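Putative hyaluronoglucosaminidase (Clostridium perfringens, PDB 6PWI) probably acts as a family 84 hexosaminidase, this chain comprising its beta/alpha-barrel catalytic domain, the domain preceding it and helices that follow. Local coordinates at residues V58-G63 and H83-E88; G105-Y110 and A138-N143; Y174-W179 and W444-F449. All coordinates share one frame; numbering follows the deposited sequence.

Contacts 1 and 2 belong to the domain with the mixed sheet that precedes the barrel. They adjoin, centres 11 Å apart, and are linked by Glu61 OE2, which probably accepts a hydrogen bond from Asp108 N. Contact 1 is partly buried, pairs strands through backbone hydrogen bonds, and has several exposed glutamates on its outer strand. Contact 2 is buried, and there a helix meets the same sheet mainly through van der Waals packing, without a direct hydrogen bond. Contact 3 is also buried but lies where this domain passes into the barrel, about 7 Å from contact 2 at the nearest atoms. It mixes an indole face, one backbone-backbone hydrogen bond and an aspartate accepting from a backbone N.

Contact 1: V58-G63 and H83-E88; sequences VVFEEG and HEESNE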
loop_
_atom_site.group_PDB
_atom_site.type_symbol
_atom_site.label_atom_id
_atom_site.label_comp_id
_atom_site.label_asym_id
_atom_site.label_seq_id
_atom_site.Cartn_x
_atom_site.Cartn_y
_atom_site.Cartn_z
ATOM N N VAL A 58 -3.393 -30.062 -14.540
ATOM C CA VAL A 58 -2.922 -28.701 -14.713
ATOM C C VAL A 58 -2.334 -28.559 -16.117
ATOM O O VAL A 58 -1.440 -29.313 -16.502
ATOM C CB VAL A 58 -1.867 -28.367 -13.645
ATOM C CG1 VAL A 58 -1.229 -27.016 -13.900
ATOM C CG2 VAL A 58 -2.448 -28.437 -12.247
ATOM N N VAL A 59 -2.821 -27.556 -16.856
ATOM C CA VAL A 59 -2.350 -27.271 -18.199
ATOM C C VAL A 59 -1.837 -25.835 -18.242
ATOM O O VAL A 59 -2.616 -24.900 -18.093
ATOM C CB VAL A 59 -3.475 -27.483 -19.230
ATOM C CG1 VAL A 59 -3.018 -27.186 -20.651
ATOM C CG2 VAL A 59 -4.087 -28.872 -19.124
ATOM N N PHE A 60 -0.527 -25.672 -18.449
ATOM C CA PHE A 60 0.049 -24.357 -18.670
ATOM C C PHE A 60 0.424 -24.207 -20.142
ATOM O O PHE A 60 1.095 -25.064 -20.706
ATOM C CB PHE A 60 1.356 -24.178 -17.896
ATOM C CG PHE A 60 1.289 -24.353 -16.399
ATOM C CD1 PHE A 60 0.561 -23.476 -15.608
ATOM C CD2 PHE A 60 2.009 -25.364 -15.778
ATOM C CE1 PHE A 60 0.523 -23.635 -14.230
ATOM C CE2 PHE A 60 1.981 -25.513 -14.400
ATOM C CZ PHE A 60 1.234 -24.650 -13.630
ATOM N N GLU A 61 0.019 -23.091 -20.746
ATOM C CA GLU A 61 0.512 -22.730 -22.061
ATOM C C GLU A 61 1.993 -22.384 -21.954
ATOM O O GLU A 61 2.503 -22.159 -20.863
ATOM C CB GLU A 61 -0.259 -21.531 -22.602
ATOM C CG GLU A 61 -1.661 -21.879 -23.049
ATOM C CD GLU A 61 -2.285 -20.784 -23.892
ATOM O OE1 GLU A 61 -1.642 -19.726 -24.048
ATOM O OE2 GLU A 61 -3.410 -20.994 -24.394
ATOM N N GLU A 62 2.657 -22.310 -23.111
ATOM C CA GLU A 62 4.095 -22.119 -23.219
ATOM C C GLU A 62 4.501 -20.714 -22.771
ATOM O O GLU A 62 5.644 -20.507 -22.372
ATOM C CB GLU A 62 4.551 -22.412 -24.652
ATOM C CG GLU A 62 4.445 -23.879 -25.031
ATOM C CD GLU A 62 5.403 -24.805 -24.298
ATOM O OE1 GLU A 62 6.574 -24.416 -24.116
ATOM O OE2 GLU A 62 4.981 -25.917 -23.910
ATOM N N GLY A 63 3.566 -19.758 -22.836
ATOM C CA GLY A 63 3.851 -18.371 -22.502
ATOM C C GLY A 63 3.861 -18.079 -20.998
ATOM O O GLY A 63 4.264 -16.988 -20.593
ATOM N N HIS A 83 -1.490 -32.537 -7.983
ATOM C CA HIS A 83 -1.666 -32.258 -9.398
ATOM C C HIS A 83 -0.743 -33.138 -10.234
ATOM O O HIS A 83 0.298 -33.592 -9.764
ATOM C CB HIS A 83 -1.365 -30.782 -9.687
ATOM C CG HIS A 83 0.069 -30.435 -9.473
ATOM N ND1 HIS A 83 0.982 -30.387 -10.515
ATOM C CD2 HIS A 83 0.757 -30.160 -8.343
ATOM C CE1 HIS A 83 2.171 -30.079 -10.038
ATOM N NE2 HIS A 83 2.057 -29.932 -8.703
ATOM N N GLU A 84 -1.155 -33.359 -11.482
ATOM C CA GLU A 84 -0.248 -33.789 -12.529
ATOM C C GLU A 84 -0.404 -32.828 -13.703
ATOM O O GLU A 84 -1.496 -32.307 -13.933
ATOM C CB GLU A 84 -0.479 -35.261 -12.869
ATOM C CG GLU A 84 0.085 -36.190 -11.808
ATOM C CD GLU A 84 0.192 -37.654 -12.194
ATOM O OE1 GLU A 84 -0.687 -38.135 -12.943
ATOM O OE2 GLU A 84 1.158 -38.311 -11.745
ATOM N N GLU A 85 0.705 -32.564 -14.402
ATOM C CA GLU A 85 0.707 -31.644 -15.527
ATOM C C GLU A 85 0.486 -32.429 -16.819
ATOM O O GLU A 85 1.043 -33.509 -16.986
ATOM C CB GLU A 85 2.004 -30.831 -15.551
ATOM C CG GLU A 85 1.918 -29.585 -16.419
ATOM C CD GLU A 85 3.174 -28.730 -16.447
ATOM O OE1 GLU A 85 3.939 -28.779 -15.463
ATOM O OE2 GLU A 85 3.388 -28.018 -17.455
ATOM N N SER A 86 -0.342 -31.878 -17.716
ATOM C CA SER A 86 -0.616 -32.484 -19.011
ATOM C C SER A 86 -0.892 -31.396 -20.049
ATOM O O SER A 86 -0.734 -30.214 -19.759
ATOM C CB SER A 86 -1.758 -33.466 -18.919
ATOM O OG SER A 86 -2.978 -32.861 -19.323
ATOM N N ASN A 87 -1.334 -31.801 -21.247
ATOM C CA ASN A 87 -1.512 -30.857 -22.337
ATOM C C ASN A 87 -2.962 -30.826 -22.822
ATOM O O ASN A 87 -3.247 -30.216 -23.850
ATOM C CB ASN A 87 -0.515 -31.113 -23.470
ATOM C CG ASN A 87 -0.273 -29.889 -24.332
ATOM O OD1 ASN A 87 -0.136 -28.776 -23.824
ATOM N ND2 ASN A 87 -0.209 -30.081 -25.639
ATOM N N GLU A 88 -3.879 -31.453 -22.071
ATOM C CA GLU A 88 -5.274 -31.518 -22.484
ATOM C C GLU A 88 -6.196 -31.547 -21.266
ATOM O O GLU A 88 -5.766 -31.864 -20.159
ATOM C CB GLU A 88 -5.517 -32.746 -23.368
ATOM C CG GLU A 88 -5.252 -34.068 -22.661
ATOM C CD GLU A 88 -5.567 -35.347 -23.427
ATOM O OE1 GLU A 88 -5.835 -35.265 -24.651
ATOM O OE2 GLU A 88 -5.543 -36.429 -22.796
#
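Val58 and Glu85 are paired as parallel strand neighbours, and the backbone of Val58 makes both bonds of the bridge. Val58 N donates to Glu84 O at 3.0 Å, and Ser86 N donates to Val58 O at 3.0 Å with an N-H...O angle of 164°, so Val58 bonds to the residues flanking Glu85, the usual parallel pattern. The CA of Glu85 adds a C-H...O contact to Val58 O.

The side chains of Val58 and Phe60 lie on one face of the sheet. CG2 of Val58 sits beside its own backbone N and packs on His83 CB at 3.6 Å, while CG1, turned the other way, rests over the rim of the Phe60 ring. Glu85 reaches this ring along an extended chain that leaves the backbone on the side opposite N (chi1 -163°); its carboxylate arrives at the ring edge, OE2 lying 3.4 Å from Phe60 CD2. The two planes are 85° apart. An acid suits this exposed position, and the slightly positive ring hydrogens probably favour it.

Val59 is turned to the other face. Its CG2 lies 3.6 Å from Glu88 O and 3.7 Å from Ser86 O, a branched side chain packing against these backbone carbonyls. Ser86 forms an ST turn: its OG accepts from Glu88 N at 3.2 Å and is also hydrogen-bonded to Asn57 OD1. Lys90 forms a salt bridge with Glu88.

Strands 55-60 and 82-85 are joined through helix 66-78 as a beta-alpha-beta crossover. The helix covers the Val58 and Phe60 face through Leu72 and touches His83 through Leu73, while strand 94-100 flanks strand 55-60 on its other edge.

Contact 2: G105-Y110 and A138-N143; sequences GVVDKY and AVLGKN. With EDO (1,2-ethanediol), chain I.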
loop_
_atom_site.group_PDB
_atom_site.type_symbol
_atom_site.label_atom_id
_atom_site.label_comp_id
_atom_site.label_asym_id
_atom_site.label_seq_id
_atom_site.Cartn_x
_atom_site.Cartn_y
_atom_site.Cartn_z
ATOM N N GLY A 105 -2.751 -21.214 -28.176
ATOM C CA GLY A 105 -2.442 -22.352 -27.332
ATOM C C GLY A 105 -3.719 -23.051 -26.878
ATOM O O GLY A 105 -4.830 -22.607 -27.183
ATOM N N VAL A 106 -3.531 -24.146 -26.138
ATOM C CA VAL A 106 -4.618 -25.011 -25.711
ATOM C C VAL A 106 -5.666 -24.193 -24.957
ATOM O O VAL A 106 -6.864 -24.350 -25.197
ATOM C CB VAL A 106 -4.081 -26.183 -24.864
ATOM C CG1 VAL A 106 -5.204 -27.036 -24.291
ATOM C CG2 VAL A 106 -3.098 -27.035 -25.655
ATOM N N VAL A 107 -5.210 -23.306 -24.064
ATOM C CA VAL A 107 -6.121 -22.582 -23.193
ATOM C C VAL A 107 -6.801 -21.457 -23.971
ATOM O O VAL A 107 -7.986 -21.197 -23.772
ATOM C CB VAL A 107 -5.428 -22.065 -21.918
ATOM C CG1 VAL A 107 -6.420 -21.372 -21.000
ATOM C CG2 VAL A 107 -4.694 -23.175 -21.183
ATOM N N ASP A 108 -6.046 -20.794 -24.854
ATOM C CA ASP A 108 -6.623 -19.784 -25.723
ATOM C C ASP A 108 -7.739 -20.427 -26.542
ATOM O O ASP A 108 -8.825 -19.861 -26.677
ATOM C CB ASP A 108 -5.559 -19.104 -26.592
ATOM C CG ASP A 108 -6.108 -17.994 -27.480
ATOM O OD1 ASP A 108 -7.042 -17.286 -27.044
ATOM O OD2 ASP A 108 -5.604 -17.840 -28.609
ATOM N N LYS A 109 -7.455 -21.632 -27.055
ATOM C CA LYS A 109 -8.383 -22.397 -27.870
ATOM C C LYS A 109 -9.654 -22.692 -27.076
ATOM O O LYS A 109 -10.758 -22.492 -27.578
ATOM C CB LYS A 109 -7.706 -23.691 -28.328
ATOM C CG LYS A 109 -8.415 -24.439 -29.444
ATOM C CD LYS A 109 -7.497 -25.386 -30.187
ATOM C CE LYS A 109 -8.130 -25.939 -31.447
ATOM N NZ LYS A 109 -9.333 -26.739 -31.118
ATOM N N TYR A 110 -9.488 -23.163 -25.832
ATOM C CA TYR A 110 -10.624 -23.499 -24.986
ATOM C C TYR A 110 -11.558 -22.297 -24.839
ATOM O O TYR A 110 -12.772 -22.460 -24.891
ATOM C CB TYR A 110 -10.170 -24.096 -23.651
ATOM C CG TYR A 110 -11.227 -24.078 -22.575
ATOM C CD1 TYR A 110 -12.150 -25.109 -22.445
ATOM C CD2 TYR A 110 -11.316 -23.011 -21.690
ATOM C CE1 TYR A 110 -13.131 -25.079 -21.466
ATOM C CE2 TYR A 110 -12.290 -22.964 -20.709
ATOM C CZ TYR A 110 -13.199 -24.000 -20.599
ATOM O OH TYR A 110 -14.149 -23.934 -19.625
ATOM N N ALA A 138 -10.310 -21.991 -15.387
ATOM C CA ALA A 138 -9.430 -21.439 -16.403
ATOM C C ALA A 138 -9.094 -19.973 -16.115
ATOM O O ALA A 138 -9.890 -19.238 -15.528
ATOM C CB ALA A 138 -10.050 -21.616 -17.773
ATOM N N VAL A 139 -7.897 -19.567 -16.551
ATOM C CA VAL A 139 -7.473 -18.177 -16.526
ATOM C C VAL A 139 -6.858 -17.859 -17.882
ATOM O O VAL A 139 -5.966 -18.571 -18.344
ATOM C CB VAL A 139 -6.460 -17.908 -15.396
ATOM C CG1 VAL A 139 -5.881 -16.503 -15.470
ATOM C CG2 VAL A 139 -7.042 -18.178 -14.018
ATOM N N LEU A 140 -7.341 -16.783 -18.506
ATOM C CA LEU A 140 -6.729 -16.267 -19.716
ATOM C C LEU A 140 -6.338 -14.816 -19.459
ATOM O O LEU A 140 -7.201 -13.994 -19.156
ATOM C CB LEU A 140 -7.732 -16.375 -20.870
ATOM C CG LEU A 140 -7.150 -16.161 -22.267
ATOM C CD1 LEU A 140 -6.268 -17.330 -22.673
ATOM C CD2 LEU A 140 -8.253 -15.959 -23.291
ATOM N N GLY A 141 -5.037 -14.521 -19.556
ATOM C CA GLY A 141 -4.553 -13.161 -19.376
ATOM C C GLY A 141 -4.006 -12.596 -20.683
ATOM O O GLY A 141 -3.723 -13.355 -21.608
ATOM N N LYS A 142 -3.855 -11.266 -20.757
ATOM C CA LYS A 142 -3.285 -10.647 -21.945
ATOM C C LYS A 142 -1.801 -10.991 -22.033
ATOM O O LYS A 142 -1.222 -10.966 -23.116
ATOM C CB LYS A 142 -3.521 -9.135 -21.963
ATOM C CG LYS A 142 -2.815 -8.339 -20.874
ATOM C CD LYS A 142 -3.090 -6.849 -20.956
ATOM C CE LYS A 142 -2.650 -6.220 -22.263
ATOM N NZ LYS A 142 -3.203 -4.856 -22.423
ATOM N N ASN A 143 -1.211 -11.326 -20.880
ATOM C CA ASN A 143 0.162 -11.792 -20.794
ATOM C C ASN A 143 0.306 -12.599 -19.507
ATOM O O ASN A 143 -0.666 -12.769 -18.770
ATOM C CB ASN A 143 1.151 -10.628 -20.865
ATOM C CG ASN A 143 0.791 -9.516 -19.902
ATOM O OD1 ASN A 143 0.538 -9.765 -18.722
ATOM N ND2 ASN A 143 0.733 -8.290 -20.400
HETATM C C1 EDO I . -0.201 -2.307 -20.614
HETATM O O1 EDO I . -1.456 -2.337 -21.260
HETATM C C2 EDO I . -0.180 -3.272 -19.496
HETATM O O2 EDO I . -1.192 -4.250 -19.641
#
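Asp108 and Leu140 lie where helix 106-110 passes over strand 138-141, the short axes 8.9 Å apart at closest and almost perpendicular, with a crossing angle of -100°. The CA atoms of this pair are 7.0 Å apart, leaving room for one layer of side chains.

Leu140 fills much of that layer. A chi1 of -167° carries its CG to the side remote from N and brings CD1 against the helix backbone, 3.9 Å from Asp108 CA, while CD2 turns toward the aspartate carboxylate. Val107 points toward the strand and sets CG1 3.9 Å from Val139 O; its compact side chain lets the helix lie close to the strand backbone. At the other end of the interface Tyr110 slants across Ala138, CE2 3.9 Å from Ala138 CB, and the small alanine leaves room for the bulky ring.

Asp108 is a buried acid, and its oxygens have partners: OD2 is hydrogen-bonded to Glu104 N, and OD1 more weakly to Asn102 N. The first helical turn would probably favour its negative charge, and the nearby Glu61 carboxylate probably oppose it. Farther along, the strand gives way to Lys142, whose NZ is hydrogen-bonded to the O1 of an ethanediol at 3.3 Å; this molecule probably came from the crystallisation liquor. The same NZ is held by the backbone oxygens of Phe122 and Asn124.

Helix 106-114 therefore lies across one face of the mixed sheet, with Phe111 extending the packing on Ala138 and Leu140. Strand 136-141 runs beneath it between the parallel strand 94-100 and the antiparallel strand 127-133.

Contact 3: Y174-W179 and W444-F449; sequences YSDGQW and WNRADF
Ser175 lies over the indole face of Trp444, its CB 3.7 Å from the centroid of the six-membered ring and 25° off the ring normal, a CH-pi contact. Tyr174 O lies over the same face near NE1 and CE2, its C toward CZ2 at the rim, so the flat indole serves as a platform for the backbone. NE1 is hydrogen-bonded to Asp173 OD1. A small serine can lie close to such a surface; a chi1 of -179° turns its hydroxyl away from N to donate in plane to a lone pair of Gly177 O.

Asp176 faces the loop that follows the tryptophan and grips it twice. Its backbone N donates to Trp444 O at 2.7 Å in a nearly straight bond, and its OD2 accepts from Arg446 N at 2.9 Å on the anti lone pair.

The guanidinium of Arg446 lays one face along Asp176 CB and O. No salt bridge forms, since NE stays 5.3 Å from Asp176 OD2; the arginine turns instead to Phe418, by hydrogen bond to its O and cation-pi contact with its ring. Asn445 steadies the type I turn at 446-449, its OD1 accepting from Asp448 N at 3.1 Å in an Asx motif, while ND2 donates to Asp448 OD2 (2.8 Å) and is hydrogen-bonded to Ile39 O.

The contact brings the end of helix 433-444, which follows the last barrel strand, against the connection from strand 165-175 of the preceding domain to strand 179-184, the first of the barrel. Just beyond, Gln178 and Trp179 pair with strand 418-423, where the barrel closes.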
loop_
_atom_site.group_PDB
_atom_site.type_symbol
_atom_site.label_atom_id
_atom_site.label_comp_id
_atom_site.label_asym_id
_atom_site.label_seq_id
_atom_site.Cartn_x
_atom_site.Cartn_y
_atom_site.Cartn_z
ATOM N N TYR A 174 -9.605 -6.097 -14.950
ATOM C CA TYR A 174 -8.513 -5.284 -15.459
ATOM C C TYR A 174 -8.200 -4.173 -14.459
ATOM O O TYR A 174 -8.954 -3.950 -13.517
ATOM C CB TYR A 174 -8.868 -4.709 -16.831
ATOM C CG TYR A 174 -10.022 -3.741 -16.816
ATOM C CD1 TYR A 174 -9.827 -2.399 -16.523
ATOM C CD2 TYR A 174 -11.309 -4.172 -17.106
ATOM C CE1 TYR A 174 -10.892 -1.511 -16.513
ATOM C CE2 TYR A 174 -12.382 -3.297 -17.107
ATOM C CZ TYR A 174 -12.171 -1.964 -16.806
ATOM O OH TYR A 174 -13.234 -1.110 -16.807
ATOM N N SER A 175 -7.082 -3.479 -14.685
ATOM C CA SER A 175 -6.645 -2.417 -13.800
ATOM C C SER A 175 -6.903 -1.062 -14.446
ATOM O O SER A 175 -6.654 -0.881 -15.635
ATOM C CB SER A 175 -5.194 -2.561 -13.448
ATOM O OG SER A 175 -4.797 -1.525 -12.558
ATOM N N ASP A 176 -7.385 -0.118 -13.632
ATOM C CA ASP A 176 -7.530 1.261 -14.059
ATOM C C ASP A 176 -6.147 1.891 -14.197
ATOM O O ASP A 176 -5.913 2.642 -15.134
ATOM C CB ASP A 176 -8.465 2.040 -13.133
ATOM C CG ASP A 176 -9.926 1.697 -13.367
ATOM O OD1 ASP A 176 -10.328 1.645 -14.555
ATOM O OD2 ASP A 176 -10.647 1.462 -12.364
ATOM N N GLY A 177 -5.243 1.556 -13.269
ATOM C CA GLY A 177 -3.908 2.129 -13.244
ATOM C C GLY A 177 -2.860 1.183 -13.828
ATOM O O GLY A 177 -2.936 -0.029 -13.635
ATOM N N GLN A 178 -1.883 1.768 -14.532
ATOM C CA GLN A 178 -0.724 1.060 -15.050
ATOM C C GLN A 178 0.167 0.594 -13.891
ATOM O O GLN A 178 0.590 -0.558 -13.874
ATOM C CB GLN A 178 -0.018 1.943 -16.084
ATOM C CG GLN A 178 1.236 1.335 -16.702
ATOM C CD GLN A 178 2.087 2.321 -17.474
ATOM O OE1 GLN A 178 1.882 3.536 -17.442
ATOM N NE2 GLN A 178 3.081 1.802 -18.177
ATOM N N TRP A 179 0.430 1.474 -12.912
ATOM C CA TRP A 179 1.317 1.158 -11.797
ATOM C C TRP A 179 0.571 1.233 -10.469
ATOM O O TRP A 179 -0.176 2.175 -10.223
ATOM C CB TRP A 179 2.565 2.053 -11.781
ATOM C CG TRP A 179 3.279 2.098 -13.094
ATOM C CD1 TRP A 179 3.432 3.196 -13.886
ATOM C CD2 TRP A 179 3.889 0.997 -13.804
ATOM N NE1 TRP A 179 4.109 2.863 -15.028
ATOM C CE2 TRP A 179 4.403 1.521 -15.011
ATOM C CE3 TRP A 179 4.061 -0.374 -13.553
ATOM C CZ2 TRP A 179 5.070 0.723 -15.950
ATOM C CZ3 TRP A 179 4.724 -1.159 -14.476
ATOM C CH2 TRP A 179 5.216 -0.618 -15.666
ATOM N N TRP A 444 -6.229 -0.422 -8.549
ATOM C CA TRP A 444 -6.758 -1.426 -9.459
ATOM C C TRP A 444 -8.122 -0.998 -10.006
ATOM O O TRP A 444 -8.310 -0.955 -11.226
ATOM C CB TRP A 444 -6.817 -2.809 -8.794
ATOM C CG TRP A 444 -7.327 -3.880 -9.711
ATOM C CD1 TRP A 444 -8.626 -4.262 -9.880
ATOM C CD2 TRP A 444 -6.554 -4.698 -10.610
ATOM N NE1 TRP A 444 -8.716 -5.256 -10.816
ATOM C CE2 TRP A 444 -7.462 -5.547 -11.283
ATOM C CE3 TRP A 444 -5.188 -4.801 -10.913
ATOM C CZ2 TRP A 444 -7.049 -6.479 -12.238
ATOM C CZ3 TRP A 444 -4.780 -5.718 -11.861
ATOM C CH2 TRP A 444 -5.699 -6.548 -12.511
ATOM N N ASN A 445 -9.054 -0.681 -9.091
ATOM C CA ASN A 445 -10.432 -0.357 -9.427
ATOM C C ASN A 445 -10.818 0.956 -8.754
ATOM O O ASN A 445 -11.169 0.957 -7.576
ATOM C CB ASN A 445 -11.390 -1.463 -8.968
ATOM C CG ASN A 445 -12.831 -1.249 -9.394
ATOM O OD1 ASN A 445 -13.268 -0.119 -9.611
ATOM N ND2 ASN A 445 -13.586 -2.331 -9.511
ATOM N N ARG A 446 -10.795 2.053 -9.521
ATOM C CA ARG A 446 -10.989 3.381 -8.966
ATOM C C ARG A 446 -12.452 3.646 -8.612
ATOM O O ARG A 446 -12.746 4.061 -7.495
ATOM C CB ARG A 446 -10.426 4.451 -9.901
ATOM C CG ARG A 446 -8.934 4.672 -9.725
ATOM C CD ARG A 446 -8.472 5.539 -10.872
ATOM N NE ARG A 446 -7.119 5.261 -11.323
ATOM C CZ ARG A 446 -6.644 5.673 -12.497
ATOM N NH1 ARG A 446 -7.429 6.357 -13.317
ATOM N NH2 ARG A 446 -5.395 5.396 -12.850
ATOM N N ALA A 447 -13.365 3.438 -9.562
ATOM C CA ALA A 447 -14.745 3.858 -9.362
ATOM C C ALA A 447 -15.383 3.113 -8.189
ATOM O O ALA A 447 -16.172 3.699 -7.447
ATOM C CB ALA A 447 -15.547 3.699 -10.631
ATOM N N ASP A 448 -15.019 1.835 -8.011
ATOM C CA ASP A 448 -15.636 1.008 -6.989
ATOM C C ASP A 448 -14.863 1.088 -5.676
ATOM O O ASP A 448 -15.046 0.238 -4.809
ATOM C CB ASP A 448 -15.766 -0.449 -7.436
ATOM C CG ASP A 448 -16.554 -0.640 -8.722
ATOM O OD1 ASP A 448 -17.386 0.237 -9.045
ATOM O OD2 ASP A 448 -16.324 -1.665 -9.398
ATOM N N PHE A 449 -14.005 2.102 -5.516
ATOM C CA PHE A 449 -13.285 2.219 -4.258
ATOM C C PHE A 449 -14.216 2.747 -3.171
ATOM O O PHE A 449 -14.671 3.893 -3.224
ATOM C CB PHE A 449 -12.025 3.074 -4.372
ATOM C CG PHE A 449 -11.234 3.144 -3.091
ATOM C CD1 PHE A 449 -10.626 2.009 -2.570
ATOM C CD2 PHE A 449 -11.107 4.336 -2.395
ATOM C CE1 PHE A 449 -9.902 2.069 -1.389
ATOM C CE2 PHE A 449 -10.380 4.397 -1.213
ATOM C CZ PHE A 449 -9.775 3.265 -0.715
HETATM O O HOH W 1 -12.881 2.639 -12.290
#